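Local coordinates for protein alginate lyase (Bacteroides ovatus, PDB 3NNB) that probably cleaves the polysaccharide alginate by beta-elimination, at residues L269-I279 and W328-K339. Residues are numbered along the deposited sequence; the frame is centred on the assembly and turned at random.
Sequences LARTTALGYTI and WPYQQIKEWDKK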
ATOM      1  N   LEU A 269      -1.625  18.251  -5.435  1.00  8.16           N
ATOM      2  CA  LEU A 269      -0.671  19.343  -5.699  1.00  8.90           C
ATOM      3  C   LEU A 269      -0.728  20.450  -4.645  1.00  9.42           C
ATOM      4  O   LEU A 269       0.201  21.254  -4.562  1.00  9.52           O
ATOM      5  CB  LEU A 269      -0.917  19.936  -7.107  1.00  7.51           C
ATOM      6  CG  LEU A 269      -0.593  18.940  -8.247  1.00  8.27           C
ATOM      7  CD1 LEU A 269      -1.029  19.505  -9.637  1.00  9.16           C
ATOM      8  CD2 LEU A 269       0.923  18.564  -8.210  1.00  8.08           C
ATOM      9  N   ALA A 270      -1.812  20.497  -3.876  1.00  8.90           N
ATOM     10  CA  ALA A 270      -1.944  21.510  -2.814  1.00 10.00           C
ATOM     11  C   ALA A 270      -1.153  21.119  -1.564  1.00  9.51           C
ATOM     12  O   ALA A 270      -1.042  21.934  -0.632  1.00 11.39           O
ATOM     13  CB  ALA A 270      -3.394  21.699  -2.441  1.00 11.06           C
ATOM     14  N   ARG A 271      -0.647  19.895  -1.505  1.00  8.03           N
ATOM     15  CA  ARG A 271       0.044  19.421  -0.295  1.00  7.88           C
ATOM     16  C   ARG A 271       1.471  19.922  -0.152  1.00  7.93           C
ATOM     17  O   ARG A 271       2.107  20.328  -1.132  1.00  7.89           O
ATOM     18  CB  ARG A 271       0.056  17.896  -0.276  1.00  9.37           C
ATOM     19  CG  ARG A 271      -1.362  17.255  -0.402  1.00  9.66           C
ATOM     20  CD  ARG A 271      -2.311  17.648   0.719  1.00  9.18           C
ATOM     21  NE  ARG A 271      -1.837  17.112   1.979  1.00 11.70           N
ATOM     22  CZ  ARG A 271      -2.076  15.882   2.416  1.00 11.51           C
ATOM     23  NH1 ARG A 271      -2.795  15.009   1.689  1.00 12.17           N
ATOM     24  NH2 ARG A 271      -1.572  15.493   3.584  1.00 15.13           N
ATOM     25  N   THR A 272       2.018  19.845   1.092  1.00  8.11           N
ATOM     26  CA  THR A 272       3.416  20.209   1.311  1.00  7.39           C
ATOM     27  C   THR A 272       4.377  19.219   0.677  1.00  8.93           C
ATOM     28  O   THR A 272       5.519  19.567   0.367  1.00  8.69           O
ATOM     29  CB  THR A 272       3.781  20.389   2.788  1.00  7.44           C
ATOM     30  OG1 THR A 272       3.594  19.163   3.452  1.00  7.57           O
ATOM     31  CG2 THR A 272       2.936  21.466   3.461  1.00  9.02           C
ATOM     32  N   THR A 273       3.908  17.989   0.448  1.00  8.96           N
ATOM     33  CA  THR A 273       4.638  17.020  -0.362  1.00  8.18           C
ATOM     34  C   THR A 273       3.877  16.703  -1.655  1.00  6.78           C
ATOM     35  O   THR A 273       3.459  15.568  -1.894  1.00  8.21           O
ATOM     36  CB  THR A 273       4.996  15.744   0.449  1.00  8.34           C
ATOM     37  OG1 THR A 273       3.810  15.146   1.017  1.00  7.52           O
ATOM     38  CG2 THR A 273       5.980  16.048   1.588  1.00  9.90           C
ATOM     39  N   ALA A 274       3.681  17.726  -2.489  1.00  6.87           N
ATOM     40  CA  ALA A 274       2.901  17.572  -3.681  1.00  6.77           C
ATOM     41  C   ALA A 274       3.467  16.567  -4.686  1.00  8.19           C
ATOM     42  O   ALA A 274       2.714  15.876  -5.352  1.00  7.05           O
ATOM     43  CB  ALA A 274       2.710  18.949  -4.326  1.00  6.50           C
ATOM     44  N   LEU A 275       4.802  16.467  -4.810  1.00  7.61           N
ATOM     45  CA  LEU A 275       5.350  15.462  -5.715  1.00  8.39           C
ATOM     46  C   LEU A 275       5.090  14.070  -5.110  1.00  8.46           C
ATOM     47  O   LEU A 275       4.682  13.132  -5.808  1.00  9.93           O
ATOM     48  CB  LEU A 275       6.823  15.683  -5.940  1.00  7.88           C
ATOM     49  CG  LEU A 275       7.525  14.706  -6.867  1.00  8.19           C
ATOM     50  CD1 LEU A 275       6.921  14.760  -8.262  1.00 10.25           C
ATOM     51  CD2 LEU A 275       9.091  14.960  -6.934  1.00  9.84           C
ATOM     52  N   GLY A 276       5.317  13.941  -3.816  1.00  5.44           N
ATOM     53  CA  GLY A 276       5.066  12.675  -3.131  1.00  6.50           C
ATOM     54  C   GLY A 276       3.637  12.169  -3.237  1.00  7.68           C
ATOM     55  O   GLY A 276       3.425  11.007  -3.546  1.00  6.76           O
ATOM     56  N   TYR A 277       2.667  13.038  -3.026  1.00  8.78           N
ATOM     57  CA  TYR A 277       1.276  12.633  -3.112  1.00  7.42           C
ATOM     58  C   TYR A 277       0.814  12.378  -4.568  1.00  7.54           C
ATOM     59  O   TYR A 277      -0.049  11.518  -4.800  1.00  7.59           O
ATOM     60  CB  TYR A 277       0.365  13.637  -2.389  1.00  6.99           C
ATOM     61  CG  TYR A 277       0.289  13.347  -0.911  1.00  6.30           C
ATOM     62  CD1 TYR A 277      -0.328  12.208  -0.456  1.00 10.86           C
ATOM     63  CD2 TYR A 277       0.967  14.138   0.037  1.00  8.22           C
ATOM     64  CE1 TYR A 277      -0.376  11.897   0.907  1.00 11.60           C
ATOM     65  CE2 TYR A 277       0.922  13.815   1.412  1.00  7.83           C
ATOM     66  CZ  TYR A 277       0.234  12.715   1.830  1.00 14.11           C
ATOM     67  OH  TYR A 277       0.225  12.369   3.172  1.00 11.93           O
ATOM     68  N   THR A 278       1.333  13.156  -5.518  1.00  7.50           N
ATOM     69  CA  THR A 278       1.047  12.899  -6.940  1.00  6.48           C
ATOM     70  C   THR A 278       1.484  11.454  -7.257  1.00  7.75           C
ATOM     71  O   THR A 278       0.757  10.682  -7.899  1.00  8.09           O
ATOM     72  CB  THR A 278       1.803  13.876  -7.832  1.00  5.93           C
ATOM     73  OG1 THR A 278       1.223  15.192  -7.717  1.00  7.09           O
ATOM     74  CG2 THR A 278       1.778  13.438  -9.318  1.00  8.48           C
ATOM     75  N   ILE A 279       2.665  11.091  -6.806  1.00  7.94           N
ATOM     76  CA  ILE A 279       3.202   9.733  -7.041  1.00  5.61           C
ATOM     77  C   ILE A 279       2.450   8.634  -6.247  1.00  6.87           C
ATOM     78  O   ILE A 279       2.183   7.579  -6.762  1.00  7.49           O
ATOM     79  CB  ILE A 279       4.737   9.709  -6.729  1.00  6.31           C
ATOM     80  CG1 ILE A 279       5.478  10.559  -7.755  1.00  9.97           C
ATOM     81  CG2 ILE A 279       5.273   8.259  -6.658  1.00  7.43           C
ATOM     82  CD1 ILE A 279       6.950  10.824  -7.401  1.00 11.39           C
ATOM     83  N   TRP A 328       9.931  22.742 -10.255  1.00  8.83           N
ATOM     84  CA  TRP A 328       8.666  22.183  -9.766  1.00  8.46           C
ATOM     85  C   TRP A 328       7.890  23.271  -9.014  1.00  8.95           C
ATOM     86  O   TRP A 328       8.292  23.709  -7.938  1.00  8.78           O
ATOM     87  CB  TRP A 328       8.996  21.011  -8.814  1.00  8.28           C
ATOM     88  CG  TRP A 328       7.876  20.429  -8.052  1.00  7.77           C
ATOM     89  CD1 TRP A 328       7.737  20.457  -6.701  1.00  7.78           C
ATOM     90  CD2 TRP A 328       6.819  19.605  -8.551  1.00  9.75           C
ATOM     91  NE1 TRP A 328       6.614  19.758  -6.318  1.00  9.00           N
ATOM     92  CE2 TRP A 328       6.028  19.220  -7.438  1.00  9.54           C
ATOM     93  CE3 TRP A 328       6.441  19.177  -9.819  1.00  6.41           C
ATOM     94  CZ2 TRP A 328       4.880  18.441  -7.571  1.00 11.75           C
ATOM     95  CZ3 TRP A 328       5.292  18.405  -9.940  1.00  8.97           C
ATOM     96  CH2 TRP A 328       4.535  18.036  -8.815  1.00  9.11           C
ATOM     97  N   PRO A 329       6.763  23.733  -9.591  1.00  8.16           N
ATOM     98  CA  PRO A 329       6.068  24.891  -9.061  1.00  7.74           C
ATOM     99  C   PRO A 329       5.027  24.585  -7.960  1.00  8.77           C
ATOM    100  O   PRO A 329       4.017  25.262  -7.860  1.00 14.53           O
ATOM    101  CB  PRO A 329       5.418  25.476 -10.314  1.00 10.57           C
ATOM    102  CG  PRO A 329       5.064  24.223 -11.139  1.00  9.51           C
ATOM    103  CD  PRO A 329       6.167  23.262 -10.870  1.00  8.22           C
ATOM    104  N   TYR A 330       5.305  23.562  -7.160  1.00  9.13           N
ATOM    105  CA  TYR A 330       4.475  23.152  -6.044  1.00  8.38           C
ATOM    106  C   TYR A 330       5.453  22.872  -4.896  1.00  9.07           C
ATOM    107  O   TYR A 330       6.669  22.884  -5.078  1.00  8.51           O
ATOM    108  CB  TYR A 330       3.699  21.866  -6.394  1.00  8.26           C
ATOM    109  CG  TYR A 330       2.932  21.998  -7.708  1.00  7.42           C
ATOM    110  CD1 TYR A 330       1.716  22.674  -7.754  1.00  7.39           C
ATOM    111  CD2 TYR A 330       3.448  21.531  -8.906  1.00  6.26           C
ATOM    112  CE1 TYR A 330       1.021  22.824  -8.939  1.00 10.74           C
ATOM    113  CE2 TYR A 330       2.786  21.719 -10.088  1.00  9.57           C
ATOM    114  CZ  TYR A 330       1.567  22.367 -10.091  1.00  9.42           C
ATOM    115  OH  TYR A 330       0.882  22.569 -11.288  1.00 12.76           O
ATOM    116  N   GLN A 331       4.924  22.559  -3.726  1.00  8.15           N
ATOM    117  CA  GLN A 331       5.773  22.245  -2.610  1.00  8.36           C
ATOM    118  C   GLN A 331       6.297  20.798  -2.674  1.00  5.93           C
ATOM    119  O   GLN A 331       5.624  19.886  -3.174  1.00  8.14           O
ATOM    120  CB  GLN A 331       5.017  22.463  -1.303  1.00  8.77           C
ATOM    121  CG  GLN A 331       4.508  23.877  -1.073  1.00 12.25           C
ATOM    122  CD  GLN A 331       3.665  23.972   0.213  1.00 16.57           C
ATOM    123  OE1 GLN A 331       4.209  24.210   1.264  1.00 26.05           O
ATOM    124  NE2 GLN A 331       2.369  23.655   0.117  1.00 23.23           N
ATOM    125  N   GLN A 332       7.471  20.563  -2.084  1.00  7.24           N
ATOM    126  CA  GLN A 332       7.956  19.234  -1.793  1.00  6.96           C
ATOM    127  C   GLN A 332       9.012  19.399  -0.713  1.00  9.67           C
ATOM    128  O   GLN A 332      10.215  19.562  -0.987  1.00 10.36           O
ATOM    129  CB  GLN A 332       8.517  18.474  -2.994  1.00  7.88           C
ATOM    130  CG  GLN A 332       8.965  17.075  -2.690  1.00  8.01           C
ATOM    131  CD  GLN A 332       7.863  16.104  -2.251  1.00  8.61           C
ATOM    132  OE1 GLN A 332       6.680  16.243  -2.633  1.00  7.25           O
ATOM    133  NE2 GLN A 332       8.241  15.136  -1.374  1.00  8.61           N
ATOM    134  N   ILE A 333       8.542  19.375   0.517  1.00  7.23           N
ATOM    135  CA  ILE A 333       9.356  19.832   1.645  1.00  8.27           C
ATOM    136  C   ILE A 333      10.471  18.881   2.099  1.00  9.05           C
ATOM    137  O   ILE A 333      11.335  19.285   2.888  1.00  8.82           O
ATOM    138  CB  ILE A 333       8.484  20.240   2.855  1.00  6.95           C
ATOM    139  CG1 ILE A 333       7.673  19.027   3.372  1.00  7.90           C
ATOM    140  CG2 ILE A 333       7.591  21.470   2.499  1.00  6.36           C
ATOM    141  CD1 ILE A 333       6.964  19.243   4.725  1.00  8.34           C
ATOM    142  N   LYS A 334      10.424  17.641   1.616  1.00  8.52           N
ATOM    143  CA  LYS A 334      11.405  16.624   1.941  1.00  9.20           C
ATOM    144  C   LYS A 334      11.455  15.597   0.827  1.00  9.41           C
ATOM    145  O   LYS A 334      10.647  15.657  -0.092  1.00 10.41           O
ATOM    146  CB  LYS A 334      11.025  15.950   3.246  1.00  9.49           C
ATOM    147  CG  LYS A 334       9.637  15.308   3.213  1.00 10.04           C
ATOM    148  CD  LYS A 334       9.230  14.666   4.568  1.00 13.53           C
ATOM    149  CE  LYS A 334       7.897  13.932   4.502  1.00 13.52           C
ATOM    150  NZ  LYS A 334       7.539  13.192   5.740  1.00 13.77           N
ATOM    151  N   GLU A 335      12.390  14.648   0.934  1.00  9.97           N
ATOM    152  CA  GLU A 335      12.395  13.458   0.073  1.00  9.62           C
ATOM    153  C   GLU A 335      12.407  13.725  -1.439  1.00 10.61           C
ATOM    154  O   GLU A 335      11.902  12.900  -2.194  1.00 10.13           O
ATOM    155  CB  GLU A 335      11.184  12.596   0.436  1.00  9.55           C
ATOM    156  CG  GLU A 335      11.231  12.035   1.831  1.00  9.34           C
ATOM    157  CD  GLU A 335       9.980  11.250   2.262  1.00 16.35           C
ATOM    158  OE1 GLU A 335       8.863  11.422   1.730  1.00 14.05           O
ATOM    159  OE2 GLU A 335      10.129  10.411   3.161  1.00 18.02           O
ATOM    160  N   TRP A 336      12.986  14.842  -1.885  1.00 10.85           N
ATOM    161  CA  TRP A 336      13.054  15.122  -3.327  1.00  7.30           C
ATOM    162  C   TRP A 336      13.700  13.996  -4.115  1.00  8.28           C
ATOM    163  O   TRP A 336      13.122  13.479  -5.040  1.00  9.18           O
ATOM    164  CB  TRP A 336      13.773  16.455  -3.597  1.00  8.57           C
ATOM    165  CG  TRP A 336      13.804  16.750  -5.048  1.00  9.17           C
ATOM    166  CD1 TRP A 336      14.858  16.531  -5.895  1.00 13.46           C
ATOM    167  CD2 TRP A 336      12.735  17.251  -5.853  1.00  9.56           C
ATOM    168  NE1 TRP A 336      14.503  16.855  -7.186  1.00 11.63           N
ATOM    169  CE2 TRP A 336      13.210  17.326  -7.175  1.00  8.91           C
ATOM    170  CE3 TRP A 336      11.440  17.688  -5.581  1.00  8.31           C
ATOM    171  CZ2 TRP A 336      12.424  17.797  -8.222  1.00 10.75           C
ATOM    172  CZ3 TRP A 336      10.651  18.126  -6.632  1.00 10.29           C
ATOM    173  CH2 TRP A 336      11.165  18.182  -7.944  1.00  9.20           C
ATOM    174  N   ASP A 337      14.938  13.623  -3.766  1.00 10.90           N
ATOM    175  CA  ASP A 337      15.621  12.572  -4.522  1.00 10.48           C
ATOM    176  C   ASP A 337      14.907  11.239  -4.442  1.00 10.24           C
ATOM    177  O   ASP A 337      14.774  10.503  -5.450  1.00 10.34           O
ATOM    178  CB  ASP A 337      17.063  12.421  -4.012  1.00 12.30           C
ATOM    179  CG  ASP A 337      17.935  13.593  -4.336  1.00 20.12           C
ATOM    180  OD1 ASP A 337      17.589  14.421  -5.180  1.00 18.55           O
ATOM    181  OD2 ASP A 337      19.018  13.648  -3.749  1.00 26.30           O
ATOM    182  N   LYS A 338      14.425  10.878  -3.259  1.00  9.15           N
ATOM    183  CA  LYS A 338      13.639   9.647  -3.096  1.00 11.30           C
ATOM    184  C   LYS A 338      12.425   9.598  -4.035  1.00 10.51           C
ATOM    185  O   LYS A 338      12.163   8.555  -4.637  1.00 10.40           O
ATOM    186  CB  LYS A 338      13.211   9.497  -1.639  1.00 11.28           C
ATOM    187  CG  LYS A 338      12.389   8.321  -1.303  1.00 17.28           C
ATOM    188  CD  LYS A 338      11.908   8.424   0.181  1.00 19.87           C
ATOM    189  CE  LYS A 338      10.916   7.330   0.513  1.00 34.54           C
ATOM    190  NZ  LYS A 338      10.143   7.626   1.757  1.00 45.35           N
ATOM    191  N   LYS A 339      11.667  10.698  -4.110  1.00  8.41           N
ATOM    192  CA  LYS A 339      10.477  10.772  -5.001  1.00  8.48           C
ATOM    193  C   LYS A 339      10.814  10.845  -6.472  1.00  9.57           C
ATOM    194  O   LYS A 339      10.108  10.220  -7.265  1.00  9.38           O
ATOM    195  CB  LYS A 339       9.544  11.898  -4.580  1.00  9.37           C
ATOM    196  CG  LYS A 339       8.976  11.697  -3.167  1.00 12.23           C
ATOM    197  CD  LYS A 339       8.320  10.336  -2.956  1.00 12.54           C
ATOM    198  CE  LYS A 339       7.914  10.170  -1.503  1.00 12.89           C
ATOM    199  NZ  LYS A 339       7.365   8.775  -1.257  1.00 14.28           N
TER
HETATM  200  O   HOH W   1       2.025  22.532  -3.017  1.00 11.66           O
HETATM  201  O   HOH W   2       0.170  23.411   1.660  1.00 26.42           O
HETATM  202  O   HOH W   3       4.895   8.701  -2.748  1.00 15.39           O
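Q332 reaches from its loop to L275 and G276, in the first turn of helix 274-293. Its CB lies in the plane of the W336 ring, at the edge. CG, anti to the backbone N (chi1 -178°), passes 4.1 Å from L275 CB. The chain then bends at chi2 (64°), which brings CD near G276 N. OE1 accepts a nearly straight bond from G276 N at 2.9 Å, the donor standing above the amide plane. L275 N also gives OE1 a weak bond. NE2 turns back to its own loop and donates to K334 O at 2.8 Å.

Beside it the backbones of T273 and Q332 form a single bridge. I333 N donates to T272 O, and A274 N to Q331 O.

L275 fits between two tryptophans. CD1 lies over a face of W328, and CD2 over a face of W336, 4.0 Å from the centroid of its six-membered ring. L269 CD2 sits almost centrally over the Y330 ring in a CH-pi contact. F316 and L317 of helix 310-317 add to this apolar side.

A buried glutamine amide thus serves backbone groups on both segments. It ties the loop before helix 336-351 to first-turn N-H groups of helix 274-293, which have no i-4 carbonyl of the helix to bond to.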